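Local atomic coordinates of CytC3 (Streptomyces, PDB entry 3GJA), a protein that acts as a nonheme iron halogenase, probably coupling oxidative breakdown of 2-oxoglutarate to chlorination of an unactivated carbon of its substrate. Residues R39-I44 / T151-S156; A78-R83 / M254-R259; N273-E276 / I281-E284. All coordinates share one frame; numbering follows the deposited sequence.

In the fold
From the N terminus, helix 34-49 comes first and supplies residues 39-44, followed by helix 75-82 with residues 78-83. Contact 1 closes the first long loop when the end of strand 147-152 meets helix 34-49. Contact 2 opens inside that loop and closes beyond it, on strand 253-262, so the two cross along the chain. Their centres lie 11 Å apart, and the two strands are antiparallel neighbours in the main sheet, so both helices are tied to one wall of the cupin-type barrel. Contact 3 follows in series, a local hairpin between 273-276 and 281-284, its nearest atoms about 11 Å from contact 2.

Contact 1 of 3, residues R39-I44 / T151-S156; sequences RRWNII and TAFTHS
Trp41 of helix 34-49 lays its indole across Phe153, the residue just past the end of strand 147-152. With CG anti to the backbone N (chi1 173°), the Trp41 side chain leaves the helix toward the strand end. Phe153 answers with CG beside its own N, and the two side chains cross at about a right angle. The methylene carries one part of the contact: Phe153 CB sits over one face of the five-membered ring, 4.1 Å from its centroid and only 18° off the normal, which meets the geometry of a CH-pi contact. The rings themselves are inclined at 45°, so they form neither a stack nor a T-shaped pair. Their closest atoms are Trp41 CE3 and Phe153 CD2, at 3.4 Å, while Trp41 CZ3 lies at the phenyl edge, in its plane. One helical turn on, Ile44 reaches out along an extended chain until its CD1 touches Phe153 CE2 at 3.9 Å. Thr154 takes a smaller share, its OG1 standing 4.2 Å from Trp41 NE1; that N-H is instead hydrogen-bonded to the hydroxyl of Tyr252. The phenyl group of Phe153 is covered further by Phe256 and by His80, the latter edge-to-face. An alanine in place of Trp41 would probably open a gap over Phe153 CB and leave the Tyr252 hydroxyl without its indole partner. The contact thus joins a helix to the rim of the barrel sheet with no hydrogen bond across it. Apolar and aromatic surfaces, burying 187 Å² in all, do the joining, and the one polar atom of the indole is satisfied by a residue beside the interface, which probably helps to fix the rotation of the ring.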
ATOM      1  N   ARG A  39      -1.904   4.100  19.579  1.00 36.09           N
ATOM      2  CA  ARG A  39      -2.964   3.375  20.264  1.00 37.57           C
ATOM      3  C   ARG A  39      -3.458   2.221  19.383  1.00 35.91           C
ATOM      4  O   ARG A  39      -3.630   1.100  19.857  1.00 37.08           O
ATOM      5  CB  ARG A  39      -4.130   4.318  20.565  1.00 39.88           C
ATOM      6  CG  ARG A  39      -4.905   3.962  21.821  1.00 44.11           C
ATOM      7  CD  ARG A  39      -6.322   4.545  21.824  1.00 46.81           C
ATOM      8  NE  ARG A  39      -7.257   3.671  21.116  1.00 50.63           N
ATOM      9  CZ  ARG A  39      -7.725   3.905  19.898  1.00 49.04           C
ATOM     10  NH1 ARG A  39      -7.355   4.996  19.249  1.00 52.37           N
ATOM     11  NH2 ARG A  39      -8.543   3.041  19.322  1.00 49.58           N
ATOM     12  N   ARG A  40      -3.689   2.510  18.103  1.00 34.59           N
ATOM     13  CA  ARG A  40      -4.167   1.505  17.144  1.00 34.70           C
ATOM     14  C   ARG A  40      -3.140   0.404  16.908  1.00 34.35           C
ATOM     15  O   ARG A  40      -3.462  -0.783  16.937  1.00 34.43           O
ATOM     16  CB  ARG A  40      -4.500   2.174  15.804  1.00 34.84           C
ATOM     17  CG  ARG A  40      -5.768   2.993  15.829  1.00 37.46           C
ATOM     18  CD  ARG A  40      -5.891   3.921  14.637  1.00 40.59           C
ATOM     19  NE  ARG A  40      -7.196   4.577  14.653  1.00 46.09           N
ATOM     20  CZ  ARG A  40      -8.274   4.113  14.027  1.00 47.05           C
ATOM     21  NH1 ARG A  40      -8.203   2.992  13.317  1.00 45.76           N
ATOM     22  NH2 ARG A  40      -9.432   4.753  14.139  1.00 48.46           N
ATOM     23  N   TRP A  41      -1.899   0.809  16.665  1.00 33.86           N
ATOM     24  CA  TRP A  41      -0.826  -0.140  16.421  1.00 34.31           C
ATOM     25  C   TRP A  41      -0.631  -1.049  17.625  1.00 34.87           C
ATOM     26  O   TRP A  41      -0.268  -2.217  17.470  1.00 34.81           O
ATOM     27  CB  TRP A  41       0.473   0.607  16.110  1.00 34.58           C
ATOM     28  CG  TRP A  41       1.684  -0.264  15.995  1.00 34.64           C
ATOM     29  CD1 TRP A  41       2.905  -0.033  16.560  1.00 35.94           C
ATOM     30  CD2 TRP A  41       1.805  -1.497  15.270  1.00 34.36           C
ATOM     31  NE1 TRP A  41       3.780  -1.043  16.235  1.00 35.18           N
ATOM     32  CE2 TRP A  41       3.133  -1.956  15.446  1.00 35.41           C
ATOM     33  CE3 TRP A  41       0.923  -2.258  14.488  1.00 33.95           C
ATOM     34  CZ2 TRP A  41       3.603  -3.146  14.872  1.00 33.75           C
ATOM     35  CZ3 TRP A  41       1.392  -3.447  13.912  1.00 31.90           C
ATOM     36  CH2 TRP A  41       2.722  -3.876  14.111  1.00 31.33           C
ATOM     37  N   ASN A  42      -0.865  -0.517  18.825  1.00 34.57           N
ATOM     38  CA  ASN A  42      -0.703  -1.324  20.030  1.00 35.12           C
ATOM     39  C   ASN A  42      -1.688  -2.485  19.972  1.00 34.10           C
ATOM     40  O   ASN A  42      -1.380  -3.603  20.382  1.00 36.01           O
ATOM     41  CB  ASN A  42      -0.943  -0.490  21.301  1.00 34.35           C
ATOM     42  CG  ASN A  42       0.187   0.493  21.589  1.00 39.71           C
ATOM     43  OD1 ASN A  42       1.337   0.271  21.205  1.00 38.69           O
ATOM     44  ND2 ASN A  42      -0.136   1.576  22.290  1.00 39.88           N
ATOM     45  N   ILE A  43      -2.877  -2.220  19.456  1.00 34.47           N
ATOM     46  CA  ILE A  43      -3.884  -3.266  19.349  1.00 34.76           C
ATOM     47  C   ILE A  43      -3.562  -4.183  18.172  1.00 33.24           C
ATOM     48  O   ILE A  43      -3.436  -5.400  18.340  1.00 33.90           O
ATOM     49  CB  ILE A  43      -5.299  -2.647  19.188  1.00 33.83           C
ATOM     50  CG1 ILE A  43      -5.641  -1.836  20.445  1.00 33.03           C
ATOM     51  CG2 ILE A  43      -6.335  -3.745  18.971  1.00 37.64           C
ATOM     52  CD1 ILE A  43      -6.876  -0.977  20.334  1.00 29.59           C
ATOM     53  N   ILE A  44      -3.405  -3.583  16.995  1.00 33.21           N
ATOM     54  CA  ILE A  44      -3.109  -4.308  15.758  1.00 33.20           C
ATOM     55  C   ILE A  44      -1.966  -5.314  15.886  1.00 34.25           C
ATOM     56  O   ILE A  44      -2.057  -6.441  15.393  1.00 33.07           O
ATOM     57  CB  ILE A  44      -2.740  -3.321  14.617  1.00 33.67           C
ATOM     58  CG1 ILE A  44      -3.921  -2.395  14.329  1.00 32.44           C
ATOM     59  CG2 ILE A  44      -2.313  -4.090  13.360  1.00 31.03           C
ATOM     60  CD1 ILE A  44      -3.595  -1.267  13.354  1.00 31.96           C
ATOM     61  N   THR A 151       1.929   4.182   5.607  1.00 32.99           N
ATOM     62  CA  THR A 151       1.695   4.812   6.902  1.00 32.19           C
ATOM     63  C   THR A 151       2.708   4.324   7.931  1.00 32.46           C
ATOM     64  O   THR A 151       2.955   3.123   8.054  1.00 32.13           O
ATOM     65  CB  THR A 151       0.274   4.501   7.447  1.00 32.92           C
ATOM     66  OG1 THR A 151      -0.715   4.955   6.514  1.00 34.83           O
ATOM     67  CG2 THR A 151       0.042   5.208   8.784  1.00 30.76           C
ATOM     68  N   ALA A 152       3.294   5.256   8.671  1.00 31.67           N
ATOM     69  CA  ALA A 152       4.258   4.902   9.702  1.00 31.78           C
ATOM     70  C   ALA A 152       3.488   4.558  10.975  1.00 32.07           C
ATOM     71  O   ALA A 152       2.802   5.408  11.534  1.00 31.55           O
ATOM     72  CB  ALA A 152       5.199   6.072   9.955  1.00 30.66           C
ATOM     73  N   PHE A 153       3.581   3.307  11.418  1.00 31.73           N
ATOM     74  CA  PHE A 153       2.881   2.872  12.628  1.00 33.66           C
ATOM     75  C   PHE A 153       3.789   3.142  13.817  1.00 35.49           C
ATOM     76  O   PHE A 153       3.346   3.289  14.955  1.00 34.87           O
ATOM     77  CB  PHE A 153       2.554   1.373  12.546  1.00 31.95           C
ATOM     78  CG  PHE A 153       1.262   1.063  11.818  1.00 30.86           C
ATOM     79  CD1 PHE A 153       0.573   2.055  11.123  1.00 29.25           C
ATOM     80  CD2 PHE A 153       0.742  -0.225  11.828  1.00 29.82           C
ATOM     81  CE1 PHE A 153      -0.612   1.773  10.451  1.00 30.60           C
ATOM     82  CE2 PHE A 153      -0.450  -0.523  11.153  1.00 30.48           C
ATOM     83  CZ  PHE A 153      -1.124   0.475  10.468  1.00 30.76           C
ATOM     84  N   THR A 154       5.074   3.196  13.509  1.00 34.55           N
ATOM     85  CA  THR A 154       6.137   3.455  14.462  1.00 35.49           C
ATOM     86  C   THR A 154       6.814   4.672  13.829  1.00 35.87           C
ATOM     87  O   THR A 154       6.508   5.005  12.688  1.00 35.40           O
ATOM     88  CB  THR A 154       7.082   2.235  14.483  1.00 37.07           C
ATOM     89  OG1 THR A 154       6.975   1.562  15.741  1.00 39.98           O
ATOM     90  CG2 THR A 154       8.492   2.634  14.209  1.00 37.45           C
ATOM     91  N   HIS A 155       7.702   5.363  14.529  1.00 35.14           N
ATOM     92  CA  HIS A 155       8.335   6.497  13.872  1.00 36.25           C
ATOM     93  C   HIS A 155       9.307   5.953  12.819  1.00 36.02           C
ATOM     94  O   HIS A 155       9.900   4.892  12.998  1.00 35.36           O
ATOM     95  CB  HIS A 155       9.090   7.388  14.879  1.00 38.47           C
ATOM     96  CG  HIS A 155      10.256   6.716  15.541  1.00 43.10           C
ATOM     97  ND1 HIS A 155      11.327   7.420  16.051  1.00 46.05           N
ATOM     98  CD2 HIS A 155      10.506   5.410  15.807  1.00 44.11           C
ATOM     99  CE1 HIS A 155      12.185   6.579  16.603  1.00 42.93           C
ATOM    100  NE2 HIS A 155      11.710   5.354  16.469  1.00 45.29           N
ATOM    101  N   SER A 156       9.440   6.661  11.708  1.00 34.56           N
ATOM    102  CA  SER A 156      10.368   6.246  10.666  1.00 36.22           C
ATOM    103  C   SER A 156      11.399   7.357  10.593  1.00 36.08           C
ATOM    104  O   SER A 156      11.109   8.463  10.130  1.00 34.11           O
ATOM    105  CB  SER A 156       9.663   6.097   9.318  1.00 35.60           C
ATOM    106  OG  SER A 156      10.580   5.655   8.334  1.00 33.83           O
TER

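Contact 2 of 3, residues A78-R83 / M254-R259; sequences AEHIMR and MGFAAR
His80 and Phe256 meet because both first torsions carry the ring away from the backbone N: CG is anti to N in His80 (chi1 -163°) and in Phe256 (chi1 174°). From helix 75-82 and strand 253-262, whose short segments approach to 9.6 Å between axes, the two side chains slide past each other in opposite directions. The rings then form an offset edge-to-face pair, centroids 5.3 Å apart and planes at 78°, with the edge of Phe256 turned toward the imidazole face. His80 CD2 lies in the plane of the phenyl ring, 3.5 Å from Phe256 CD2 and equally near its CE2. Next along the helix, Ile81 has CG1 between its N and carbonyl carbon, which leaves CG2 to do the touching: it rests 3.8 Å from Ala258 CB and reaches the phenyl edge at CE2. Phe256 and Ala258, two residues apart on the strand, therefore share one face of the sheet. Arg83, just past the helix end, makes a salt bridge from NH2 to Glu79 OE2 at 2.8 Å, an oxygen that also pairs with Arg40. Between the two segments the contact is aromatic and aliphatic; the polar ties to the wall run beside it, from His80 NE2 to Thr151 OG1 on the adjoining strand and from Ile81 O to the hydroxyl of Tyr260, and the bond to Thr151 probably restrains the imidazole so that its face stays turned to Phe256.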
ATOM      1  N   ALA A  78      -9.054  -2.770   8.433  1.00 34.76           N
ATOM      2  CA  ALA A  78     -10.133  -2.624   7.456  1.00 35.16           C
ATOM      3  C   ALA A  78     -10.484  -1.139   7.399  1.00 34.49           C
ATOM      4  O   ALA A  78     -10.689  -0.572   6.324  1.00 35.58           O
ATOM      5  CB  ALA A  78     -11.356  -3.438   7.879  1.00 31.86           C
ATOM      6  N   GLU A  79     -10.535  -0.512   8.567  1.00 33.94           N
ATOM      7  CA  GLU A  79     -10.851   0.903   8.650  1.00 34.36           C
ATOM      8  C   GLU A  79      -9.720   1.760   8.086  1.00 33.80           C
ATOM      9  O   GLU A  79      -9.965   2.759   7.409  1.00 33.55           O
ATOM     10  CB  GLU A  79     -11.103   1.303  10.103  1.00 33.77           C
ATOM     11  CG  GLU A  79     -11.423   2.774  10.262  1.00 36.41           C
ATOM     12  CD  GLU A  79     -11.427   3.218  11.702  1.00 37.22           C
ATOM     13  OE1 GLU A  79     -11.317   2.351  12.591  1.00 39.70           O
ATOM     14  OE2 GLU A  79     -11.544   4.435  11.945  1.00 38.63           O
ATOM     15  N   HIS A  80      -8.479   1.369   8.370  1.00 34.90           N
ATOM     16  CA  HIS A  80      -7.326   2.126   7.889  1.00 33.38           C
ATOM     17  C   HIS A  80      -7.357   2.334   6.379  1.00 33.06           C
ATOM     18  O   HIS A  80      -7.200   3.455   5.908  1.00 33.08           O
ATOM     19  CB  HIS A  80      -6.016   1.427   8.278  1.00 33.95           C
ATOM     20  CG  HIS A  80      -4.813   2.318   8.195  1.00 34.29           C
ATOM     21  ND1 HIS A  80      -4.422   3.138   9.232  1.00 35.43           N
ATOM     22  CD2 HIS A  80      -3.950   2.562   7.179  1.00 35.51           C
ATOM     23  CE1 HIS A  80      -3.373   3.849   8.858  1.00 35.10           C
ATOM     24  NE2 HIS A  80      -3.066   3.519   7.615  1.00 35.22           N
ATOM     25  N   ILE A  81      -7.571   1.268   5.612  1.00 34.46           N
ATOM     26  CA  ILE A  81      -7.579   1.412   4.154  1.00 35.39           C
ATOM     27  C   ILE A  81      -8.784   2.193   3.623  1.00 37.30           C
ATOM     28  O   ILE A  81      -8.762   2.677   2.490  1.00 37.54           O
ATOM     29  CB  ILE A  81      -7.468   0.021   3.438  1.00 35.61           C
ATOM     30  CG1 ILE A  81      -8.649  -0.883   3.799  1.00 36.95           C
ATOM     31  CG2 ILE A  81      -6.166  -0.665   3.840  1.00 32.11           C
ATOM     32  CD1 ILE A  81      -9.784  -0.833   2.797  1.00 38.51           C
ATOM     33  N   MET A  82      -9.814   2.339   4.458  1.00 37.53           N
ATOM     34  CA  MET A  82     -11.031   3.073   4.095  1.00 38.30           C
ATOM     35  C   MET A  82     -10.964   4.553   4.487  1.00 38.90           C
ATOM     36  O   MET A  82     -11.794   5.356   4.062  1.00 37.66           O
ATOM     37  CB  MET A  82     -12.252   2.443   4.788  1.00 36.81           C
ATOM     38  CG  MET A  82     -12.692   1.087   4.236  1.00 36.17           C
ATOM     39  SD  MET A  82     -13.152   1.187   2.482  1.00 39.91           S
ATOM     40  CE  MET A  82     -14.846   1.825   2.584  1.00 38.42           C
ATOM     41  N   ARG A  83      -9.983   4.908   5.307  1.00 40.02           N
ATOM     42  CA  ARG A  83      -9.832   6.277   5.789  1.00 40.04           C
ATOM     43  C   ARG A  83      -9.913   7.407   4.765  1.00 41.11           C
ATOM     44  O   ARG A  83      -9.208   7.407   3.755  1.00 40.65           O
ATOM     45  CB  ARG A  83      -8.524   6.397   6.574  1.00 42.51           C
ATOM     46  CG  ARG A  83      -8.687   6.074   8.036  1.00 44.08           C
ATOM     47  CD  ARG A  83      -9.346   7.247   8.729  1.00 47.00           C
ATOM     48  NE  ARG A  83     -10.046   6.841   9.934  1.00 48.48           N
ATOM     49  CZ  ARG A  83     -10.441   7.682  10.882  1.00 48.19           C
ATOM     50  NH1 ARG A  83     -10.201   8.984  10.761  1.00 46.68           N
ATOM     51  NH2 ARG A  83     -11.071   7.218  11.953  1.00 48.99           N
ATOM     52  N   MET A 254       8.045   0.261  11.908  1.00 39.76           N
ATOM     53  CA  MET A 254       6.966  -0.488  11.286  1.00 37.80           C
ATOM     54  C   MET A 254       6.140   0.380  10.357  1.00 37.15           C
ATOM     55  O   MET A 254       5.551   1.378  10.772  1.00 36.80           O
ATOM     56  CB  MET A 254       6.050  -1.104  12.344  1.00 36.70           C
ATOM     57  CG  MET A 254       4.981  -2.036  11.767  1.00 36.40           C
ATOM     58  SD  MET A 254       5.694  -3.444  10.866  1.00 36.51           S
ATOM     59  CE  MET A 254       6.315  -4.412  12.231  1.00 30.80           C
ATOM     60  N   GLY A 255       6.113  -0.007   9.090  1.00 36.04           N
ATOM     61  CA  GLY A 255       5.330   0.722   8.115  1.00 35.10           C
ATOM     62  C   GLY A 255       4.203  -0.168   7.620  1.00 35.59           C
ATOM     63  O   GLY A 255       4.377  -1.377   7.463  1.00 35.81           O
ATOM     64  N   PHE A 256       3.033   0.418   7.402  1.00 35.68           N
ATOM     65  CA  PHE A 256       1.895  -0.339   6.904  1.00 33.74           C
ATOM     66  C   PHE A 256       1.531   0.271   5.558  1.00 33.63           C
ATOM     67  O   PHE A 256       1.160   1.437   5.483  1.00 31.80           O
ATOM     68  CB  PHE A 256       0.704  -0.239   7.864  1.00 35.75           C
ATOM     69  CG  PHE A 256      -0.548  -0.894   7.335  1.00 33.78           C
ATOM     70  CD1 PHE A 256      -0.574  -2.264   7.082  1.00 32.19           C
ATOM     71  CD2 PHE A 256      -1.669  -0.131   7.028  1.00 31.68           C
ATOM     72  CE1 PHE A 256      -1.706  -2.872   6.522  1.00 31.05           C
ATOM     73  CE2 PHE A 256      -2.809  -0.721   6.468  1.00 32.66           C
ATOM     74  CZ  PHE A 256      -2.824  -2.100   6.214  1.00 31.82           C
ATOM     75  N   ALA A 257       1.651  -0.516   4.493  1.00 32.01           N
ATOM     76  CA  ALA A 257       1.352  -0.011   3.161  1.00 32.05           C
ATOM     77  C   ALA A 257       0.060  -0.564   2.589  1.00 32.08           C
ATOM     78  O   ALA A 257      -0.207  -1.766   2.670  1.00 33.23           O
ATOM     79  CB  ALA A 257       2.520  -0.320   2.206  1.00 31.28           C
ATOM     80  N   ALA A 258      -0.735   0.334   2.016  1.00 32.80           N
ATOM     81  CA  ALA A 258      -2.001  -0.017   1.382  1.00 33.01           C
ATOM     82  C   ALA A 258      -1.838   0.432  -0.065  1.00 34.36           C
ATOM     83  O   ALA A 258      -1.435   1.570  -0.322  1.00 34.68           O
ATOM     84  CB  ALA A 258      -3.146   0.726   2.044  1.00 32.58           C
ATOM     85  N   ARG A 259      -2.144  -0.455  -1.007  1.00 33.78           N
ATOM     86  CA  ARG A 259      -1.965  -0.132  -2.418  1.00 35.53           C
ATOM     87  C   ARG A 259      -3.294   0.012  -3.167  1.00 34.89           C
ATOM     88  O   ARG A 259      -4.192  -0.829  -3.054  1.00 33.75           O
ATOM     89  CB  ARG A 259      -1.052  -1.199  -3.038  1.00 37.48           C
ATOM     90  CG  ARG A 259      -0.089  -1.757  -1.986  1.00 40.58           C
ATOM     91  CD  ARG A 259       1.118  -2.512  -2.537  1.00 44.01           C
ATOM     92  NE  ARG A 259       2.081  -1.599  -3.134  1.00 47.98           N
ATOM     93  CZ  ARG A 259       3.392  -1.631  -2.918  1.00 45.29           C
ATOM     94  NH1 ARG A 259       3.921  -2.536  -2.107  1.00 45.24           N
ATOM     95  NH2 ARG A 259       4.175  -0.757  -3.530  1.00 42.75           N
TER

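Contact 3 of 3, residues N273-E276 / I281-E284; sequences NLTE and INLE
Glu276 and Asn282 face each other in a small antiparallel beta hairpin, formed by strands 276-278 and 281-282. They are its non-hydrogen-bonded pair, CA atoms 4.5 Å apart, and both side chains rise on the same face of the two-stranded sheet. Each starts with CG anti to the backbone N. The Glu276 chain then bends at chi2, which folds the carboxylate over beside Ile281, OE2 3.7 Å from Ile281 O, an approach of two acceptors and not a bond. The two side chains cross at about a right angle, carboxylate and amide planes 85° apart, so the flat groups do not lie face against face. Thr275 CB borders the Asn282 amide, and farther on Thr275 CG2 approaches Glu284 CB at 4.4 Å. Leu283 takes a different course: its CB passes Thr275 O at 3.9 Å, and its side chain also touches Thr271 and Arg301, which places the hairpin against neighbouring loops. The backbone supplies the firm link, centred on one carbonyl. Thr275 O receives a CA-H...O contact from Asn282 CA at 3.1 Å, and it accepts a hydrogen bond from Leu283 N at 2.8 Å, with an N-H...O angle of 152°.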
ATOM      1  N   ASN A 273      -9.494 -19.691 -12.877  1.00 73.97           N
ATOM      2  CA  ASN A 273      -9.833 -20.769 -11.959  1.00 73.91           C
ATOM      3  C   ASN A 273      -8.656 -21.124 -11.059  1.00 73.49           C
ATOM      4  O   ASN A 273      -8.370 -22.299 -10.831  1.00 74.36           O
ATOM      5  CB  ASN A 273     -10.282 -21.998 -12.750  1.00 74.03           C
ATOM      6  N   LEU A 274      -7.978 -20.105 -10.542  1.00 72.67           N
ATOM      7  CA  LEU A 274      -6.830 -20.328  -9.670  1.00 71.04           C
ATOM      8  C   LEU A 274      -7.120 -19.967  -8.222  1.00 69.13           C
ATOM      9  O   LEU A 274      -8.045 -19.215  -7.924  1.00 69.67           O
ATOM     10  CB  LEU A 274      -5.630 -19.502 -10.141  1.00 71.00           C
ATOM     11  CG  LEU A 274      -5.143 -19.689 -11.576  1.00 71.43           C
ATOM     12  CD1 LEU A 274      -3.897 -18.841 -11.789  1.00 70.85           C
ATOM     13  CD2 LEU A 274      -4.842 -21.159 -11.839  1.00 71.09           C
ATOM     14  N   THR A 275      -6.323 -20.529  -7.325  1.00 67.54           N
ATOM     15  CA  THR A 275      -6.433 -20.246  -5.903  1.00 66.43           C
ATOM     16  C   THR A 275      -4.998 -20.075  -5.419  1.00 65.03           C
ATOM     17  O   THR A 275      -4.601 -18.981  -5.021  1.00 63.71           O
ATOM     18  CB  THR A 275      -7.128 -21.389  -5.132  1.00 66.72           C
ATOM     19  OG1 THR A 275      -6.486 -22.636  -5.421  1.00 66.81           O
ATOM     20  CG2 THR A 275      -8.595 -21.463  -5.519  1.00 67.05           C
ATOM     21  N   GLU A 276      -4.218 -21.153  -5.481  1.00 64.07           N
ATOM     22  CA  GLU A 276      -2.817 -21.111  -5.077  1.00 62.46           C
ATOM     23  C   GLU A 276      -2.098 -20.310  -6.153  1.00 60.65           C
ATOM     24  O   GLU A 276      -1.867 -20.805  -7.255  1.00 61.13           O
ATOM     25  CB  GLU A 276      -2.242 -22.523  -5.001  1.00 64.49           C
ATOM     26  CG  GLU A 276      -1.097 -22.647  -4.025  1.00 70.01           C
ATOM     27  CD  GLU A 276      -1.514 -22.253  -2.616  1.00 73.45           C
ATOM     28  OE1 GLU A 276      -2.377 -22.949  -2.034  1.00 75.14           O
ATOM     29  OE2 GLU A 276      -0.986 -21.244  -2.094  1.00 74.27           O
ATOM     30  N   ILE A 281       0.161 -16.689  -1.531  1.00 39.88           N
ATOM     31  CA  ILE A 281      -1.103 -16.060  -1.881  1.00 40.51           C
ATOM     32  C   ILE A 281      -2.123 -17.097  -2.350  1.00 42.54           C
ATOM     33  O   ILE A 281      -1.856 -17.872  -3.271  1.00 42.57           O
ATOM     34  CB  ILE A 281      -0.936 -15.054  -3.036  1.00 39.22           C
ATOM     35  CG1 ILE A 281      -0.072 -13.877  -2.599  1.00 37.99           C
ATOM     36  CG2 ILE A 281      -2.304 -14.568  -3.498  1.00 36.81           C
ATOM     37  CD1 ILE A 281       0.262 -12.941  -3.740  1.00 37.13           C
ATOM     38  N   ASN A 282      -3.287 -17.113  -1.715  1.00 44.20           N
ATOM     39  CA  ASN A 282      -4.354 -18.020  -2.124  1.00 44.79           C
ATOM     40  C   ASN A 282      -5.573 -17.148  -2.378  1.00 44.25           C
ATOM     41  O   ASN A 282      -6.170 -16.617  -1.446  1.00 45.22           O
ATOM     42  CB  ASN A 282      -4.649 -19.054  -1.040  1.00 45.01           C
ATOM     43  CG  ASN A 282      -5.678 -20.079  -1.487  1.00 48.15           C
ATOM     44  OD1 ASN A 282      -5.521 -21.275  -1.248  1.00 49.17           O
ATOM     45  ND2 ASN A 282      -6.737 -19.613  -2.135  1.00 47.53           N
ATOM     46  N   LEU A 283      -5.928 -16.996  -3.651  1.00 45.12           N
ATOM     47  CA  LEU A 283      -7.049 -16.154  -4.066  1.00 43.95           C
ATOM     48  C   LEU A 283      -8.446 -16.583  -3.648  1.00 43.40           C
ATOM     49  O   LEU A 283      -9.392 -15.817  -3.809  1.00 41.66           O
ATOM     50  CB  LEU A 283      -7.027 -15.966  -5.586  1.00 44.36           C
ATOM     51  CG  LEU A 283      -6.063 -14.936  -6.197  1.00 47.08           C
ATOM     52  CD1 LEU A 283      -5.227 -14.264  -5.121  1.00 46.64           C
ATOM     53  CD2 LEU A 283      -5.167 -15.620  -7.200  1.00 45.55           C
ATOM     54  N   GLU A 284      -8.581 -17.785  -3.105  1.00 43.37           N
ATOM     55  CA  GLU A 284      -9.893 -18.274  -2.694  1.00 45.86           C
ATOM     56  C   GLU A 284     -10.732 -17.213  -1.984  1.00 46.03           C
ATOM     57  O   GLU A 284     -11.835 -16.888  -2.423  1.00 46.54           O
ATOM     58  CB  GLU A 284      -9.748 -19.494  -1.786  1.00 48.27           C
ATOM     59  CG  GLU A 284     -11.061 -20.191  -1.491  1.00 55.02           C
ATOM     60  CD  GLU A 284     -10.893 -21.345  -0.523  1.00 60.39           C
ATOM     61  OE1 GLU A 284     -10.039 -22.219  -0.791  1.00 63.57           O
ATOM     62  OE2 GLU A 284     -11.612 -21.380   0.504  1.00 61.75           O
TER